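2-hydroxyethylphosphonate dioxygenase (Streptomyces viridochromogenes, PDB 4YAR) catalyses the iron-dependent, oxygen-consuming cleavage of 2-hydroxyethylphosphonate to hydroxymethylphosphonate and formate on the biosynthetic route to the herbicidal antibiotic bialaphos. Local coordinates at residues A[158-161]-A[162-165]; A[150-153]-A[154-157]; A[304-307]-A[308-311]. The protein carries 1 engineered substitution. One frame throughout, in Å; residues are numbered along the deposited sequence.

Along the chain the three contacts run in series, none enclosing or crossing another. Interaction 2 (150-157) comes first: its turn completes the connection between the antiparallel strands 143-146 and 156-159. Interaction 1 (158-165) takes over directly, following the end of strand 156-159 into the loop beyond it, where a cadmium ion bridges two histidines. Interaction 3 (304-311) comes much later, at the start of helix 307-312, yet its centre lies only about 10 Å from that of interaction 1. Ile307 and Arg311 touch the 158-165 segment, and Trp304 meets Arg157 of interaction 2, so the helix start packs against this strand and the loop after it.

Interaction 1: residues A[158-161]-A[162-165]; sequences VLHA and NHGG. With CD (cadmium ion), chain H.
His160 and His163, three residues apart on the way out of strand 156-159, grip one cadmium ion. The coordination comes first: His160 ND1 binds the metal at 2.4 Å and His163 NE2 at 2.2 Å, with an ND1-metal-NE2 angle of about 159°, so the two imidazoles reach it from nearly opposite sides. His160 uses the ring nitrogen next to its CG, whereas His163 uses the one remote from its CG. In His160 a chi1 of -77° puts CG beside the backbone N, and a chi2 of -87° then turns ND1 to the ion. Asp142 adds both carboxylate oxygens, and a water is a further ligand at 2.6 Å from the metal; other atoms from outside 158-165 bind it as well.

Polar contacts tie the shell to the backbone. The metal-bound water donates to Ala161 O at 2.9 Å, and the same oxygen sits 3.2 Å above the plane of the His163 ring, over its centre. The carbonyl thus meets that ring through a face and makes no hydrogen bond to it.

Hydrogen bonds within 162-165 shape the loop. Asn162 OD1 accepts from Gly164 N at 2.8 Å, an Asx turn, while Asn162 ND2 donates to Gly165 O at 3.2 Å; ND2 also bonds Ile169 O. One amide therefore pins the backbone at both of its polar atoms.

The site is separate from the iron site that includes His129 and His182, which also carries cadmium here. Metal binding would draw electron density from the His163 imidazole, which would suit an electron-rich carbonyl oxygen over its face, and the ion holds both rings in fixed orientations.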
ATOM      1  N   VAL A 158       1.411  11.224 -23.918  1.00 18.74           N
ATOM      2  CA  VAL A 158       0.764   9.998 -24.407  1.00 19.02           C
ATOM      3  C   VAL A 158       1.263   8.741 -23.630  1.00 18.90           C
ATOM      4  O   VAL A 158       2.477   8.385 -23.632  1.00 18.82           O
ATOM      5  CB  VAL A 158       0.946   9.808 -25.912  1.00 18.77           C
ATOM      6  CG1 VAL A 158       0.429   8.450 -26.397  1.00 18.70           C
ATOM      7  CG2 VAL A 158       0.256  10.897 -26.678  1.00 20.08           C
ATOM      8  N   LEU A 159       0.312   8.036 -23.039  1.00 15.64           N
ATOM      9  CA  LEU A 159       0.564   6.703 -22.546  1.00 18.23           C
ATOM     10  C   LEU A 159       0.235   5.710 -23.647  1.00 18.70           C
ATOM     11  O   LEU A 159      -0.937   5.462 -23.948  1.00 18.49           O
ATOM     12  CB  LEU A 159      -0.365   6.415 -21.380  1.00 21.70           C
ATOM     13  CG  LEU A 159      -0.023   6.706 -19.966  1.00 28.29           C
ATOM     14  CD1 LEU A 159      -0.755   7.999 -19.593  1.00 29.21           C
ATOM     15  CD2 LEU A 159      -0.539   5.531 -19.166  1.00 29.37           C
ATOM     16  N   HIS A 160       1.271   5.156 -24.236  1.00 16.57           N
ATOM     17  CA  HIS A 160       1.152   4.319 -25.402  1.00 19.20           C
ATOM     18  C   HIS A 160       0.624   2.949 -24.982  1.00 18.56           C
ATOM     19  O   HIS A 160       0.854   2.482 -23.869  1.00 19.60           O
ATOM     20  CB  HIS A 160       2.510   4.164 -26.083  1.00 19.12           C
ATOM     21  CG  HIS A 160       2.921   5.360 -26.888  1.00 20.07           C
ATOM     22  ND1 HIS A 160       2.566   5.536 -28.212  1.00 21.97           N
ATOM     23  CD2 HIS A 160       3.509   6.517 -26.500  1.00 20.56           C
ATOM     24  CE1 HIS A 160       2.994   6.724 -28.621  1.00 23.23           C
ATOM     25  NE2 HIS A 160       3.561   7.339 -27.601  1.00 25.83           N
ATOM     26  N   ALA A 161      -0.060   2.321 -25.905  1.00 19.73           N
ATOM     27  CA  ALA A 161      -0.376   0.933 -25.854  1.00 19.81           C
ATOM     28  C   ALA A 161       0.603   0.220 -26.731  1.00 17.46           C
ATOM     29  O   ALA A 161       1.033   0.743 -27.706  1.00 18.65           O
ATOM     30  CB  ALA A 161      -1.775   0.684 -26.389  1.00 19.46           C
ATOM     31  N   ASN A 162       0.879  -1.032 -26.405  1.00 17.60           N
ATOM     32  CA  ASN A 162       1.766  -1.868 -27.227  1.00 18.20           C
ATOM     33  C   ASN A 162       0.999  -2.274 -28.503  1.00 20.48           C
ATOM     34  O   ASN A 162      -0.048  -2.919 -28.388  1.00 25.58           O
ATOM     35  CB  ASN A 162       2.170  -3.075 -26.459  1.00 19.43           C
ATOM     36  CG  ASN A 162       3.238  -3.886 -27.147  1.00 19.34           C
ATOM     37  OD1 ASN A 162       3.567  -3.630 -28.267  1.00 18.40           O
ATOM     38  ND2 ASN A 162       3.716  -4.922 -26.484  1.00 20.84           N
ATOM     39  N   HIS A 163       1.543  -1.890 -29.680  1.00 19.19           N
ATOM     40  CA  HIS A 163       0.959  -2.285 -30.952  1.00 21.05           C
ATOM     41  C   HIS A 163       1.640  -3.544 -31.556  1.00 24.38           C
ATOM     42  O   HIS A 163       1.199  -4.046 -32.611  1.00 25.53           O
ATOM     43  CB  HIS A 163       0.993  -1.156 -31.951  1.00 19.17           C
ATOM     44  CG  HIS A 163       0.691   0.181 -31.360  1.00 18.61           C
ATOM     45  ND1 HIS A 163      -0.535   0.493 -30.800  1.00 18.72           N
ATOM     46  CD2 HIS A 163       1.454   1.290 -31.271  1.00 19.18           C
ATOM     47  CE1 HIS A 163      -0.492   1.748 -30.361  1.00 18.61           C
ATOM     48  NE2 HIS A 163       0.708   2.257 -30.669  1.00 22.20           N
ATOM     49  N   GLY A 164       2.738  -3.988 -30.946  1.00 25.26           N
ATOM     50  CA  GLY A 164       3.652  -4.974 -31.565  1.00 27.03           C
ATOM     51  C   GLY A 164       3.305  -6.330 -31.089  1.00 26.43           C
ATOM     52  O   GLY A 164       2.207  -6.582 -30.681  1.00 24.69           O
ATOM     53  N   GLY A 165       4.275  -7.220 -31.114  1.00 29.08           N
ATOM     54  CA  GLY A 165       4.154  -8.454 -30.416  1.00 31.50           C
ATOM     55  C   GLY A 165       4.515  -8.229 -28.920  1.00 30.60           C
ATOM     56  O   GLY A 165       4.926  -7.104 -28.416  1.00 34.10           O
TER
HETATM   57 CD    CD H 507       1.475   4.131 -29.760  1.00 20.65          CD
HETATM   58  O   HOH W   1       3.138   2.330 -28.896  1.00 19.97           O

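Interaction 2: residues A[150-153]-A[154-157]; sequences EITP and QTWR
Thr155 reaches back across the turn and gathers three hydrogen bonds on its hydroxyl oxygen. OG1 donates to Glu150 O at 2.6 Å and accepts from both Thr152 N and Thr152 OG1, each at 3.0 Å. Its chi1 of 60° holds OG1 between the backbone N and carbonyl carbon, the crowded position, from which it faces the 150-152 backbone. Thr152 OG1 in turn takes a weak bond from Gln154 N, so the two threonine hydroxyls join separate backbone positions into one network. The backbone closes it: Thr155 N donates to Thr152 O at 3.0 Å.

Ile151 and Trp156 are packed closely as well. Ile151 lays its CG2 methyl over a face of the Trp156 indole, 3.9 Å from the centroid of the five-membered ring, a CH-pi contact; CD1 lies above the same ring system nearer its rim. Leu122 touches both side chains, and Arg146 does so from strand 143-146.

The solvent side is looser. Pro153 and Gln154 at the tip are exposed, running side by side with mainly van der Waals contact.

The Thr152 O to Thr155 N bond, with Pro153 and Gln154 both near the right-handed helical backbone region, defines a type I beta turn, here leading into strand 156-159 of a beta hairpin with strand 143-146.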
ATOM      1  N   GLU A 150      -2.984  23.771 -17.571  1.00 28.91           N
ATOM      2  CA  GLU A 150      -2.335  24.248 -18.761  1.00 38.10           C
ATOM      3  C   GLU A 150      -1.759  23.010 -19.515  1.00 31.45           C
ATOM      4  O   GLU A 150      -1.276  22.097 -18.879  1.00 38.85           O
ATOM      5  CB  GLU A 150      -1.241  25.271 -18.296  1.00 44.70           C
ATOM      6  CG  GLU A 150      -0.688  26.285 -19.303  1.00 55.05           C
ATOM      7  CD  GLU A 150       0.612  26.962 -18.813  1.00 57.74           C
ATOM      8  OE1 GLU A 150       0.639  27.469 -17.670  1.00 62.47           O
ATOM      9  OE2 GLU A 150       1.612  26.993 -19.566  1.00 58.40           O
ATOM     10  N   ILE A 151      -1.863  22.982 -20.845  1.00 35.15           N
ATOM     11  CA  ILE A 151      -1.255  21.925 -21.691  1.00 32.37           C
ATOM     12  C   ILE A 151       0.175  22.205 -22.113  1.00 37.37           C
ATOM     13  O   ILE A 151       0.427  23.062 -22.950  1.00 43.38           O
ATOM     14  CB  ILE A 151      -2.093  21.673 -22.958  1.00 31.22           C
ATOM     15  CG1 ILE A 151      -3.532  21.319 -22.557  1.00 29.03           C
ATOM     16  CG2 ILE A 151      -1.479  20.577 -23.829  1.00 31.07           C
ATOM     17  CD1 ILE A 151      -3.610  20.240 -21.485  1.00 28.67           C
ATOM     18  N   THR A 152       1.090  21.441 -21.546  1.00 37.32           N
ATOM     19  CA  THR A 152       2.531  21.581 -21.711  1.00 37.44           C
ATOM     20  C   THR A 152       3.126  20.167 -21.746  1.00 36.85           C
ATOM     21  O   THR A 152       2.470  19.235 -21.393  1.00 31.50           O
ATOM     22  CB  THR A 152       3.159  22.326 -20.515  1.00 38.58           C
ATOM     23  OG1 THR A 152       3.188  21.467 -19.378  1.00 41.62           O
ATOM     24  CG2 THR A 152       2.365  23.597 -20.171  1.00 39.79           C
ATOM     25  N   PRO A 153       4.406  20.019 -22.114  1.00 38.91           N
ATOM     26  CA  PRO A 153       5.006  18.687 -22.050  1.00 38.77           C
ATOM     27  C   PRO A 153       5.010  18.085 -20.677  1.00 36.69           C
ATOM     28  O   PRO A 153       5.029  16.863 -20.551  1.00 36.53           O
ATOM     29  CB  PRO A 153       6.443  18.960 -22.496  1.00 40.21           C
ATOM     30  CG  PRO A 153       6.257  20.088 -23.470  1.00 39.55           C
ATOM     31  CD  PRO A 153       5.331  20.981 -22.740  1.00 38.15           C
ATOM     32  N   GLN A 154       5.005  18.907 -19.642  1.00 34.75           N
ATOM     33  CA  GLN A 154       5.058  18.370 -18.296  1.00 36.85           C
ATOM     34  C   GLN A 154       3.674  17.969 -17.819  1.00 34.63           C
ATOM     35  O   GLN A 154       3.543  17.275 -16.823  1.00 36.83           O
ATOM     36  CB  GLN A 154       5.625  19.394 -17.310  1.00 43.64           C
ATOM     37  CG  GLN A 154       7.078  19.767 -17.565  1.00 45.75           C
ATOM     38  CD  GLN A 154       7.231  20.597 -18.837  1.00 48.10           C
ATOM     39  OE1 GLN A 154       6.458  21.534 -19.098  1.00 49.37           O
ATOM     40  NE2 GLN A 154       8.212  20.238 -19.648  1.00 52.51           N
ATOM     41  N   THR A 155       2.629  18.405 -18.509  1.00 31.22           N
ATOM     42  CA  THR A 155       1.267  18.116 -18.008  1.00 28.28           C
ATOM     43  C   THR A 155       0.386  17.310 -18.957  1.00 26.95           C
ATOM     44  O   THR A 155      -0.797  17.149 -18.702  1.00 25.15           O
ATOM     45  CB  THR A 155       0.571  19.450 -17.701  1.00 31.03           C
ATOM     46  OG1 THR A 155       0.499  20.235 -18.897  1.00 30.91           O
ATOM     47  CG2 THR A 155       1.375  20.228 -16.616  1.00 34.21           C
ATOM     48  N   TRP A 156       0.935  16.814 -20.061  1.00 25.00           N
ATOM     49  CA  TRP A 156       0.123  16.228 -21.135  1.00 23.42           C
ATOM     50  C   TRP A 156       1.097  15.327 -21.845  1.00 22.89           C
ATOM     51  O   TRP A 156       2.126  15.791 -22.370  1.00 22.82           O
ATOM     52  CB  TRP A 156      -0.400  17.341 -22.042  1.00 23.25           C
ATOM     53  CG  TRP A 156      -1.186  16.959 -23.245  1.00 21.27           C
ATOM     54  CD1 TRP A 156      -0.792  17.072 -24.518  1.00 22.00           C
ATOM     55  CD2 TRP A 156      -2.544  16.548 -23.278  1.00 20.21           C
ATOM     56  NE1 TRP A 156      -1.776  16.740 -25.354  1.00 23.98           N
ATOM     57  CE2 TRP A 156      -2.886  16.406 -24.626  1.00 20.45           C
ATOM     58  CE3 TRP A 156      -3.479  16.257 -22.310  1.00 22.14           C
ATOM     59  CZ2 TRP A 156      -4.102  15.953 -25.035  1.00 22.36           C
ATOM     60  CZ3 TRP A 156      -4.731  15.845 -22.717  1.00 20.23           C
ATOM     61  CH2 TRP A 156      -5.031  15.710 -24.096  1.00 17.10           C
ATOM     62  N   ARG A 157       0.861  14.009 -21.792  1.00 22.56           N
ATOM     63  CA  ARG A 157       1.783  13.066 -22.417  1.00 22.04           C
ATOM     64  C   ARG A 157       1.012  11.825 -22.806  1.00 20.16           C
ATOM     65  O   ARG A 157       0.002  11.459 -22.102  1.00 22.08           O
ATOM     66  CB  ARG A 157       2.893  12.649 -21.464  1.00 23.96           C
ATOM     67  CG  ARG A 157       4.019  11.913 -22.184  1.00 28.12           C
ATOM     68  CD  ARG A 157       5.037  11.250 -21.297  1.00 32.28           C
ATOM     69  NE  ARG A 157       5.761  12.231 -20.507  1.00 40.89           N
ATOM     70  CZ  ARG A 157       6.991  12.033 -20.003  1.00 41.83           C
ATOM     71  NH1 ARG A 157       7.658  10.882 -20.217  1.00 33.21           N
ATOM     72  NH2 ARG A 157       7.542  13.005 -19.274  1.00 44.61           N
TER

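Interaction 3: residues A[304-307]-A[308-311]; sequences WTTI and EDSR
Thr306 and Asp309 meet where an extended backbone turns into helix 307-312, and the first helical bonds begin at once, Ser310 N to Thr306 O at 3.0 Å and Arg311 N to Ile307 O at 2.8 Å. Thr306, the N-cap residue, and Asp309 form a capping box, each side chain bonding the other's backbone N. Thr306 OG1, set by a chi1 of 62°, accepts from Asp309 N at 2.9 Å in a nearly straight bond (169°). In return Asp309 OD2 takes Thr306 N at 2.9 Å, the donor standing above the carboxylate plane. A water donating to both Asp309 OD2 and Trp304 O extends the box backwards, and the other carboxylate oxygen, OD1, forms a salt bridge with Arg312.

Packing accompanies the cap. Thr305 CG2 rests against Asp309 CB and Ser310 OG, whose hydroxyl bonds Ser324 O. Ile307 CG2 lies over a face of the guanidinium of Arg311, one turn on, offset toward its rim and 3.5 Å from NH1.

The cap thus satisfies Asp309 N, a first-turn amide lacking an earlier helical carbonyl. The carboxylate, at a helix N terminus and paired with Arg312, is probably stabilised in its ionised form.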
ATOM      1  N   TRP A 304       7.926   7.340 -15.030  1.00 19.98           N
ATOM      2  CA  TRP A 304       7.397   6.896 -16.328  1.00 20.43           C
ATOM      3  C   TRP A 304       8.126   5.658 -16.859  1.00 20.95           C
ATOM      4  O   TRP A 304       9.355   5.666 -17.008  1.00 19.02           O
ATOM      5  CB  TRP A 304       7.570   7.981 -17.324  1.00 22.33           C
ATOM      6  CG  TRP A 304       6.772   7.816 -18.619  1.00 23.58           C
ATOM      7  CD1 TRP A 304       7.183   7.234 -19.785  1.00 24.76           C
ATOM      8  CD2 TRP A 304       5.430   8.237 -18.827  1.00 22.62           C
ATOM      9  NE1 TRP A 304       6.173   7.327 -20.735  1.00 27.41           N
ATOM     10  CE2 TRP A 304       5.081   7.910 -20.153  1.00 24.30           C
ATOM     11  CE3 TRP A 304       4.465   8.863 -18.009  1.00 23.74           C
ATOM     12  CZ2 TRP A 304       3.842   8.220 -20.691  1.00 23.33           C
ATOM     13  CZ3 TRP A 304       3.236   9.155 -18.549  1.00 20.45           C
ATOM     14  CH2 TRP A 304       2.932   8.836 -19.877  1.00 22.61           C
ATOM     15  N   THR A 305       7.384   4.638 -17.248  1.00 16.49           N
ATOM     16  CA  THR A 305       7.984   3.392 -17.747  1.00 17.05           C
ATOM     17  C   THR A 305       7.334   3.038 -19.102  1.00 17.71           C
ATOM     18  O   THR A 305       6.113   2.847 -19.198  1.00 16.67           O
ATOM     19  CB  THR A 305       7.795   2.254 -16.781  1.00 16.42           C
ATOM     20  OG1 THR A 305       8.440   2.585 -15.558  1.00 18.00           O
ATOM     21  CG2 THR A 305       8.322   0.940 -17.264  1.00 15.53           C
ATOM     22  N   THR A 306       8.168   3.006 -20.139  1.00 16.09           N
ATOM     23  CA  THR A 306       7.661   2.771 -21.500  1.00 16.56           C
ATOM     24  C   THR A 306       7.533   1.276 -21.747  1.00 17.05           C
ATOM     25  O   THR A 306       8.061   0.459 -21.017  1.00 14.65           O
ATOM     26  CB  THR A 306       8.605   3.323 -22.588  1.00 17.37           C
ATOM     27  OG1 THR A 306       9.869   2.656 -22.502  1.00 17.94           O
ATOM     28  CG2 THR A 306       8.813   4.786 -22.432  1.00 18.45           C
ATOM     29  N   ILE A 307       6.849   0.928 -22.836  1.00 15.23           N
ATOM     30  CA  ILE A 307       6.805  -0.459 -23.280  1.00 17.09           C
ATOM     31  C   ILE A 307       8.238  -1.027 -23.414  1.00 18.48           C
ATOM     32  O   ILE A 307       8.529  -2.150 -22.987  1.00 18.21           O
ATOM     33  CB  ILE A 307       6.083  -0.516 -24.618  1.00 16.97           C
ATOM     34  CG1 ILE A 307       4.587  -0.155 -24.410  1.00 19.40           C
ATOM     35  CG2 ILE A 307       6.113  -1.878 -25.186  1.00 18.37           C
ATOM     36  CD1 ILE A 307       3.996   0.609 -25.584  1.00 19.34           C
ATOM     37  N   GLU A 308       9.098  -0.258 -24.028  1.00 20.26           N
ATOM     38  CA  GLU A 308      10.449  -0.708 -24.276  1.00 22.64           C
ATOM     39  C   GLU A 308      11.215  -0.870 -22.995  1.00 20.06           C
ATOM     40  O   GLU A 308      11.956  -1.861 -22.851  1.00 21.23           O
ATOM     41  CB  GLU A 308      11.184   0.221 -25.224  1.00 27.04           C
ATOM     42  CG  GLU A 308      10.671   0.023 -26.637  1.00 40.73           C
ATOM     43  CD  GLU A 308      11.288   0.957 -27.668  1.00 55.88           C
ATOM     44  OE1 GLU A 308      11.487   2.171 -27.361  1.00 72.04           O
ATOM     45  OE2 GLU A 308      11.546   0.459 -28.795  1.00 58.01           O
ATOM     46  N   ASP A 309      11.031   0.049 -22.043  1.00 20.31           N
ATOM     47  CA  ASP A 309      11.585  -0.183 -20.691  1.00 20.60           C
ATOM     48  C   ASP A 309      11.112  -1.542 -20.169  1.00 20.11           C
ATOM     49  O   ASP A 309      11.878  -2.352 -19.603  1.00 20.50           O
ATOM     50  CB  ASP A 309      11.140   0.898 -19.635  1.00 19.80           C
ATOM     51  CG  ASP A 309      11.695   2.313 -19.853  1.00 20.48           C
ATOM     52  OD1 ASP A 309      12.830   2.546 -20.362  1.00 18.93           O
ATOM     53  OD2 ASP A 309      10.970   3.295 -19.494  1.00 17.49           O
ATOM     54  N   SER A 310       9.807  -1.831 -20.231  1.00 18.80           N
ATOM     55  CA  SER A 310       9.351  -3.069 -19.670  1.00 17.19           C
ATOM     56  C   SER A 310       9.940  -4.294 -20.445  1.00 18.29           C
ATOM     57  O   SER A 310      10.325  -5.292 -19.854  1.00 19.37           O
ATOM     58  CB  SER A 310       7.800  -3.148 -19.635  1.00 16.22           C
ATOM     59  OG  SER A 310       7.336  -2.137 -18.814  1.00 16.02           O
ATOM     60  N   ARG A 311      10.029  -4.176 -21.759  1.00 19.94           N
ATOM     61  CA  ARG A 311      10.645  -5.223 -22.561  1.00 21.32           C
ATOM     62  C   ARG A 311      12.083  -5.479 -22.151  1.00 19.62           C
ATOM     63  O   ARG A 311      12.506  -6.640 -22.026  1.00 20.74           O
ATOM     64  CB  ARG A 311      10.618  -4.837 -24.063  1.00 23.67           C
ATOM     65  CG  ARG A 311       9.316  -5.120 -24.765  1.00 27.72           C
ATOM     66  CD  ARG A 311       9.607  -5.182 -26.282  1.00 31.62           C
ATOM     67  NE  ARG A 311       8.382  -5.146 -27.048  1.00 30.38           N
ATOM     68  CZ  ARG A 311       7.888  -4.064 -27.649  1.00 29.90           C
ATOM     69  NH1 ARG A 311       8.506  -2.874 -27.586  1.00 32.26           N
ATOM     70  NH2 ARG A 311       6.778  -4.164 -28.330  1.00 29.33           N
TER
HETATM   71  O   HOH W   2      10.782   6.014 -19.309  1.00 24.73           O